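Local coordinates for ECL CdiI (Enterobacter cloacae subsp. cloacae, PDB 4NTQ), which serves as the immunity protein of a contact-dependent growth inhibition system, binding the toxic ribosomal RNase domain of CdiA and so protecting the cell that makes it, at the interface of chains B and A. Residues are numbered along the deposited sequence; one frame, centred on the assembly and turned at random. Chains: chain A, ECL CdiI; chain B, Contact-dependent inhibitor A.

Contact 1: the interface of chains B and A. Residues chain B 217, 221; chain A 92, 117, 126.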
ATOM      1  N   ASN B 217      11.424  -2.549  -1.969  1.00 42.67           N
ATOM      2  CA  ASN B 217      12.659  -3.268  -1.662  1.00 48.08           C
ATOM      3  C   ASN B 217      12.436  -4.572  -0.897  1.00 49.62           C
ATOM      4  O   ASN B 217      11.291  -4.958  -0.646  1.00 46.84           O
ATOM      5  CB  ASN B 217      13.699  -2.368  -0.984  1.00 40.41           C
ATOM      6  CG  ASN B 217      13.339  -2.005   0.437  1.00 42.55           C
ATOM      7  OD1 ASN B 217      12.351  -2.481   0.994  1.00 46.61           O
ATOM      8  ND2 ASN B 217      14.158  -1.156   1.041  1.00 45.08           N
ATOM      9  N   LYS B 221       9.664  -1.776   1.464  1.00 37.55           N
ATOM     10  CA  LYS B 221       9.678  -0.319   1.415  1.00 33.93           C
ATOM     11  C   LYS B 221       9.612   0.107  -0.049  1.00 36.54           C
ATOM     12  O   LYS B 221      10.323  -0.454  -0.893  1.00 43.49           O
ATOM     13  CB  LYS B 221      10.955   0.227   2.041  1.00 39.53           C
ATOM     14  CG  LYS B 221      11.239  -0.250   3.451  1.00 51.12           C
ATOM     15  CD  LYS B 221      10.610   0.656   4.499  1.00 49.05           C
ATOM     16  CE  LYS B 221      11.081   0.269   5.891  1.00 45.98           C
ATOM     17  NZ  LYS B 221      12.560   0.313   5.987  1.00 55.26           N
TER
ATOM     18  N   GLN A  92       4.807   7.074   4.080  1.00 21.54           N
ATOM     19  CA  GLN A  92       5.525   6.143   3.235  1.00 23.63           C
ATOM     20  C   GLN A  92       4.527   5.098   2.794  1.00 27.47           C
ATOM     21  O   GLN A  92       3.442   4.993   3.369  1.00 24.74           O
ATOM     22  CB  GLN A  92       6.685   5.504   4.002  1.00 22.60           C
ATOM     23  CG  GLN A  92       7.788   6.491   4.300  1.00 23.74           C
ATOM     24  CD  GLN A  92       9.021   5.860   4.924  1.00 29.88           C
ATOM     25  OE1 GLN A  92       9.195   4.641   4.919  1.00 36.41           O
ATOM     26  NE2 GLN A  92       9.887   6.700   5.474  1.00 33.69           N
ATOM     27  N   THR A 117      12.749   5.049   8.433  1.00 47.97           N
ATOM     28  CA  THR A 117      14.007   5.252   7.723  1.00 36.44           C
ATOM     29  C   THR A 117      13.802   6.006   6.407  1.00 45.42           C
ATOM     30  O   THR A 117      12.718   5.977   5.800  1.00 41.78           O
ATOM     31  CB  THR A 117      14.723   3.920   7.407  1.00 47.59           C
ATOM     32  OG1 THR A 117      13.935   3.151   6.483  1.00 39.74           O
ATOM     33  CG2 THR A 117      14.976   3.118   8.691  1.00 39.48           C
ATOM     34  N   ILE A 126      13.959   5.806   0.193  1.00 36.32           N
ATOM     35  CA  ILE A 126      12.630   5.307   0.493  1.00 40.36           C
ATOM     36  C   ILE A 126      11.647   6.380   0.049  1.00 40.05           C
ATOM     37  O   ILE A 126      11.830   7.556   0.358  1.00 41.58           O
ATOM     38  CB  ILE A 126      12.455   5.057   1.993  1.00 40.37           C
ATOM     39  CG1 ILE A 126      13.564   4.129   2.509  1.00 44.18           C
ATOM     40  CG2 ILE A 126      11.061   4.498   2.294  1.00 32.42           C
ATOM     41  CD1 ILE A 126      13.430   2.747   2.007  1.00 36.11           C
TER

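Contact 2: the interface of chains B and A. Residues chain B 205, 214, 222; chain A 28, 30-31, 80, 93, 129.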
ATOM      1  N   ASP B 205      -1.675   3.998 -11.592  1.00 76.14           N
ATOM      2  CA  ASP B 205      -1.957   5.388 -11.237  1.00 91.02           C
ATOM      3  C   ASP B 205      -2.652   6.192 -12.342  1.00113.13           C
ATOM      4  O   ASP B 205      -2.689   5.774 -13.501  1.00115.59           O
ATOM      5  CB  ASP B 205      -0.673   6.084 -10.773  1.00 87.88           C
ATOM      6  CG  ASP B 205      -0.947   7.300  -9.916  1.00 95.44           C
ATOM      7  OD1 ASP B 205       0.004   8.072  -9.665  1.00104.83           O
ATOM      8  OD2 ASP B 205      -2.114   7.491  -9.500  1.00 90.68           O
ATOM      9  N   LYS B 214       5.618   0.243  -9.905  1.00 37.65           N
ATOM     10  CA  LYS B 214       6.038   0.708  -8.586  1.00 35.98           C
ATOM     11  C   LYS B 214       6.932  -0.392  -8.045  1.00 40.56           C
ATOM     12  O   LYS B 214       6.637  -1.569  -8.240  1.00 44.78           O
ATOM     13  CB  LYS B 214       4.832   0.924  -7.668  1.00 37.14           C
ATOM     14  CG  LYS B 214       3.788   1.868  -8.251  1.00 37.63           C
ATOM     15  CD  LYS B 214       3.772   3.196  -7.525  1.00 43.51           C
ATOM     16  CE  LYS B 214       2.765   4.176  -8.140  1.00 43.70           C
ATOM     17  NZ  LYS B 214       3.413   5.150  -9.076  1.00 43.41           N
ATOM     18  N   ARG B 222       8.766   1.087  -0.357  1.00 38.92           N
ATOM     19  CA  ARG B 222       8.689   1.625  -1.714  1.00 36.44           C
ATOM     20  C   ARG B 222       9.955   2.387  -2.049  1.00 42.19           C
ATOM     21  O   ARG B 222      10.376   3.276  -1.298  1.00 41.40           O
ATOM     22  CB  ARG B 222       7.500   2.559  -1.850  1.00 33.58           C
ATOM     23  CG  ARG B 222       7.256   3.104  -3.252  1.00 35.39           C
ATOM     24  CD  ARG B 222       5.844   3.693  -3.332  1.00 34.72           C
ATOM     25  NE  ARG B 222       5.646   4.588  -4.469  1.00 37.15           N
ATOM     26  CZ  ARG B 222       4.472   5.134  -4.793  1.00 39.16           C
ATOM     27  NH1 ARG B 222       3.389   4.862  -4.065  1.00 29.86           N
ATOM     28  NH2 ARG B 222       4.380   5.950  -5.842  1.00 28.68           N
TER
ATOM     29  N   TYR A  28       0.073  15.685  -3.247  1.00 31.87           N
ATOM     30  CA  TYR A  28       0.170  14.384  -3.894  1.00 33.61           C
ATOM     31  C   TYR A  28      -1.137  13.593  -3.787  1.00 37.17           C
ATOM     32  O   TYR A  28      -1.807  13.599  -2.746  1.00 41.28           O
ATOM     33  CB  TYR A  28       1.335  13.581  -3.316  1.00 26.56           C
ATOM     34  CG  TYR A  28       1.519  12.203  -3.923  1.00 35.42           C
ATOM     35  CD1 TYR A  28       2.209  12.038  -5.128  1.00 30.15           C
ATOM     36  CD2 TYR A  28       1.009  11.060  -3.290  1.00 31.47           C
ATOM     37  CE1 TYR A  28       2.389  10.770  -5.688  1.00 26.45           C
ATOM     38  CE2 TYR A  28       1.188   9.790  -3.845  1.00 27.72           C
ATOM     39  CZ  TYR A  28       1.871   9.655  -5.048  1.00 30.12           C
ATOM     40  OH  TYR A  28       2.052   8.401  -5.604  1.00 31.83           O
ATOM     41  N   GLU A  30      -2.829   9.590  -5.365  1.00 30.71           N
ATOM     42  CA  GLU A  30      -2.527   8.350  -6.066  1.00 30.98           C
ATOM     43  C   GLU A  30      -3.745   7.472  -6.001  1.00 31.99           C
ATOM     44  O   GLU A  30      -4.316   7.308  -4.927  1.00 34.91           O
ATOM     45  CB  GLU A  30      -1.346   7.621  -5.410  1.00 29.54           C
ATOM     46  CG  GLU A  30      -1.084   6.232  -5.997  1.00 34.55           C
ATOM     47  CD  GLU A  30       0.167   5.565  -5.437  1.00 37.06           C
ATOM     48  OE1 GLU A  30       1.125   6.282  -5.084  1.00 36.26           O
ATOM     49  OE2 GLU A  30       0.194   4.319  -5.359  1.00 36.12           O
ATOM     50  N   GLU A  31      -4.134   6.918  -7.148  1.00 28.18           N
ATOM     51  CA  GLU A  31      -5.309   6.043  -7.260  1.00 31.77           C
ATOM     52  C   GLU A  31      -5.072   4.674  -6.599  1.00 32.58           C
ATOM     53  O   GLU A  31      -3.988   4.098  -6.708  1.00 30.89           O
ATOM     54  CB  GLU A  31      -5.673   5.867  -8.739  1.00 38.07           C
ATOM     55  CG  GLU A  31      -6.892   5.003  -9.021  1.00 45.97           C
ATOM     56  CD  GLU A  31      -7.315   5.055 -10.499  1.00 54.75           C
ATOM     57  OE1 GLU A  31      -6.690   5.818 -11.282  1.00 51.69           O
ATOM     58  OE2 GLU A  31      -8.272   4.335 -10.871  1.00 54.63           O
ATOM     59  N   TRP A  80      -0.250   2.472   3.838  1.00 30.00           N
ATOM     60  CA  TRP A  80       0.359   3.787   3.857  1.00 27.84           C
ATOM     61  C   TRP A  80       0.620   4.089   5.321  1.00 30.12           C
ATOM     62  O   TRP A  80      -0.277   3.943   6.156  1.00 27.10           O
ATOM     63  CB  TRP A  80      -0.535   4.819   3.165  1.00 25.38           C
ATOM     64  CG  TRP A  80      -0.548   4.569   1.657  1.00 29.95           C
ATOM     65  CD1 TRP A  80      -1.221   3.581   1.001  1.00 22.35           C
ATOM     66  CD2 TRP A  80       0.208   5.271   0.652  1.00 29.75           C
ATOM     67  NE1 TRP A  80      -0.953   3.638  -0.348  1.00 26.25           N
ATOM     68  CE2 TRP A  80      -0.086   4.667  -0.589  1.00 25.93           C
ATOM     69  CE3 TRP A  80       1.096   6.359   0.682  1.00 29.94           C
ATOM     70  CZ2 TRP A  80       0.472   5.110  -1.788  1.00 28.27           C
ATOM     71  CZ3 TRP A  80       1.646   6.801  -0.508  1.00 26.05           C
ATOM     72  CH2 TRP A  80       1.339   6.171  -1.728  1.00 30.42           C
ATOM     73  N   ASN A  93       4.892   4.331   1.774  1.00 24.48           N
ATOM     74  CA  ASN A  93       3.995   3.356   1.188  1.00 23.61           C
ATOM     75  C   ASN A  93       4.737   2.049   1.263  1.00 28.90           C
ATOM     76  O   ASN A  93       5.721   1.845   0.551  1.00 37.09           O
ATOM     77  CB  ASN A  93       3.687   3.761  -0.269  1.00 25.43           C
ATOM     78  CG  ASN A  93       2.857   2.722  -1.030  1.00 29.97           C
ATOM     79  OD1 ASN A  93       3.033   2.557  -2.245  1.00 29.14           O
ATOM     80  ND2 ASN A  93       1.942   2.029  -0.329  1.00 24.10           N
ATOM     81  N   TRP A 129       6.338  11.147   1.473  1.00 32.04           N
ATOM     82  CA  TRP A 129       5.620  12.392   1.238  1.00 30.68           C
ATOM     83  C   TRP A 129       5.349  13.028   2.602  1.00 36.85           C
ATOM     84  O   TRP A 129       5.536  12.387   3.637  1.00 36.53           O
ATOM     85  CB  TRP A 129       4.299  12.109   0.508  1.00 27.98           C
ATOM     86  CG  TRP A 129       4.451  11.497  -0.879  1.00 39.77           C
ATOM     87  CD1 TRP A 129       4.324  12.146  -2.077  1.00 37.07           C
ATOM     88  CD2 TRP A 129       4.739  10.125  -1.200  1.00 26.82           C
ATOM     89  NE1 TRP A 129       4.524  11.270  -3.119  1.00 39.65           N
ATOM     90  CE2 TRP A 129       4.772  10.023  -2.610  1.00 35.95           C
ATOM     91  CE3 TRP A 129       4.967   8.980  -0.439  1.00 27.78           C
ATOM     92  CZ2 TRP A 129       5.028   8.816  -3.272  1.00 35.10           C
ATOM     93  CZ3 TRP A 129       5.232   7.780  -1.097  1.00 36.58           C
ATOM     94  CH2 TRP A 129       5.253   7.707  -2.501  1.00 34.84           C
TER

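Contact 1: the interface of chains B and A
The amide of B:Asn217 lies loosely against A:Ile126: methyl CD1 stands above the amide plane but beyond its rim, 4.1 Å from ND2. The backbone N of B:Lys221 approaches from the same side of that plane. It donates to OD1 of B:Asn217 at 2.8 Å, arriving 42° above the carbonyl plane, a bond that braces the loop presenting the lysine. The second flat group, the amide of A:Gln92, carries methyl CG2 of A:Ile126 over one face, 3.6 Å from CD. At its edge OE1 points towards the lysine chain, while NE2 donates to the backbone O of A:Thr117 at 2.9 Å. An amide suits this place because it ties down the threonine loop and still offers a flat surface to a methyl.

B:Lys221 makes the main crossing. Its CB packs against CD1 of A:Ile126 at 3.5 Å, a branched aliphatic chain being well shaped to support the lysine's apolar stem. Bends at chi2 (-89°) and chi4 (57°) carry the ammonium NZ round to the hydroxyl OG1 of A:Thr117, to which it donates at 3.2 Å; the two side chains meet at about a right angle. A small hydroxyl can accept this bond without adding charge. The patch thus helps anchor a loop of the toxin to the immunity protein, probably as a modest addition to the complex.

Contact 2: the interface of chains B and A
The indole of A:Trp129 points its rim at the flat guanidinium of B:Arg222, with CH2 over the centre of one face and 3.5 Å from CZ. The two planes stand 69° apart, an edge-on-face meeting rather than a parallel stack. The methylene CD of B:Lys214, from the arginine's own chain, lies on the opposite face towards the rim, so the group is sandwiched between ring carbon and aliphatic chain. The rim carbon CH2 of A:Trp80 comes within 3.4 Å of NH1 of B:Arg222, a marginal contact at an aromatic edge. Deeper in the immunity protein, NE1 of A:Trp129 sits over the centre of the A:Tyr28 ring, and this packing supports the indole.

Around these apolar surfaces runs the polar rim. The arginine reaches it as a long extended chain, with CG anti to the backbone N (chi1 -176°). NH1 of B:Arg222 forms a salt bridge to carboxylate OE1 of A:Glu30 at 2.9 Å; OE1 accepts through its syn lone pair and lies in the plane of the guanidinium. NH1 also donates to OD1 of A:Asn93 at 3.0 Å, from above the carbonyl plane. Glutamate supplies the opposing charge and asparagine a neutral acceptor, so one nitrogen is gripped twice. NH2 makes weaker bonds to OE1 of A:Glu30 and the hydroxyl OH of A:Tyr28. NZ of B:Lys214 stands 4.7 Å from OE1 of A:Glu30, not in contact; the carboxylate probably helps offset the closeness of this ammonium to the guanidinium. Farther out, B:Asp205 is poorly ordered; its OD2 appears to accept a hydrogen bond from the backbone N of A:Glu31 at 3.2 Å, which comes from above the carboxylate plane.

The centres of the C-alpha atoms of contact 1 and contact 2 lie about 12 Å apart, and neighbouring residues join them on both chains. B:Lys221 ends the loop of contact 1, and B:Arg222 begins strand 222-226 in contact 2. On the immunity protein A:Gln92 and A:Asn93 follow one another in strand 88-97, and A:Ile126 lies shortly before strand 129-132, which starts with A:Trp129. The two contacts are thus adjoining parts of the same interface: consecutive basic residues of the toxin diverge, one to a neutral loop hydroxyl and the other to an acidic, aromatic pocket, which probably fixes the toxin's orientation on its immunity protein.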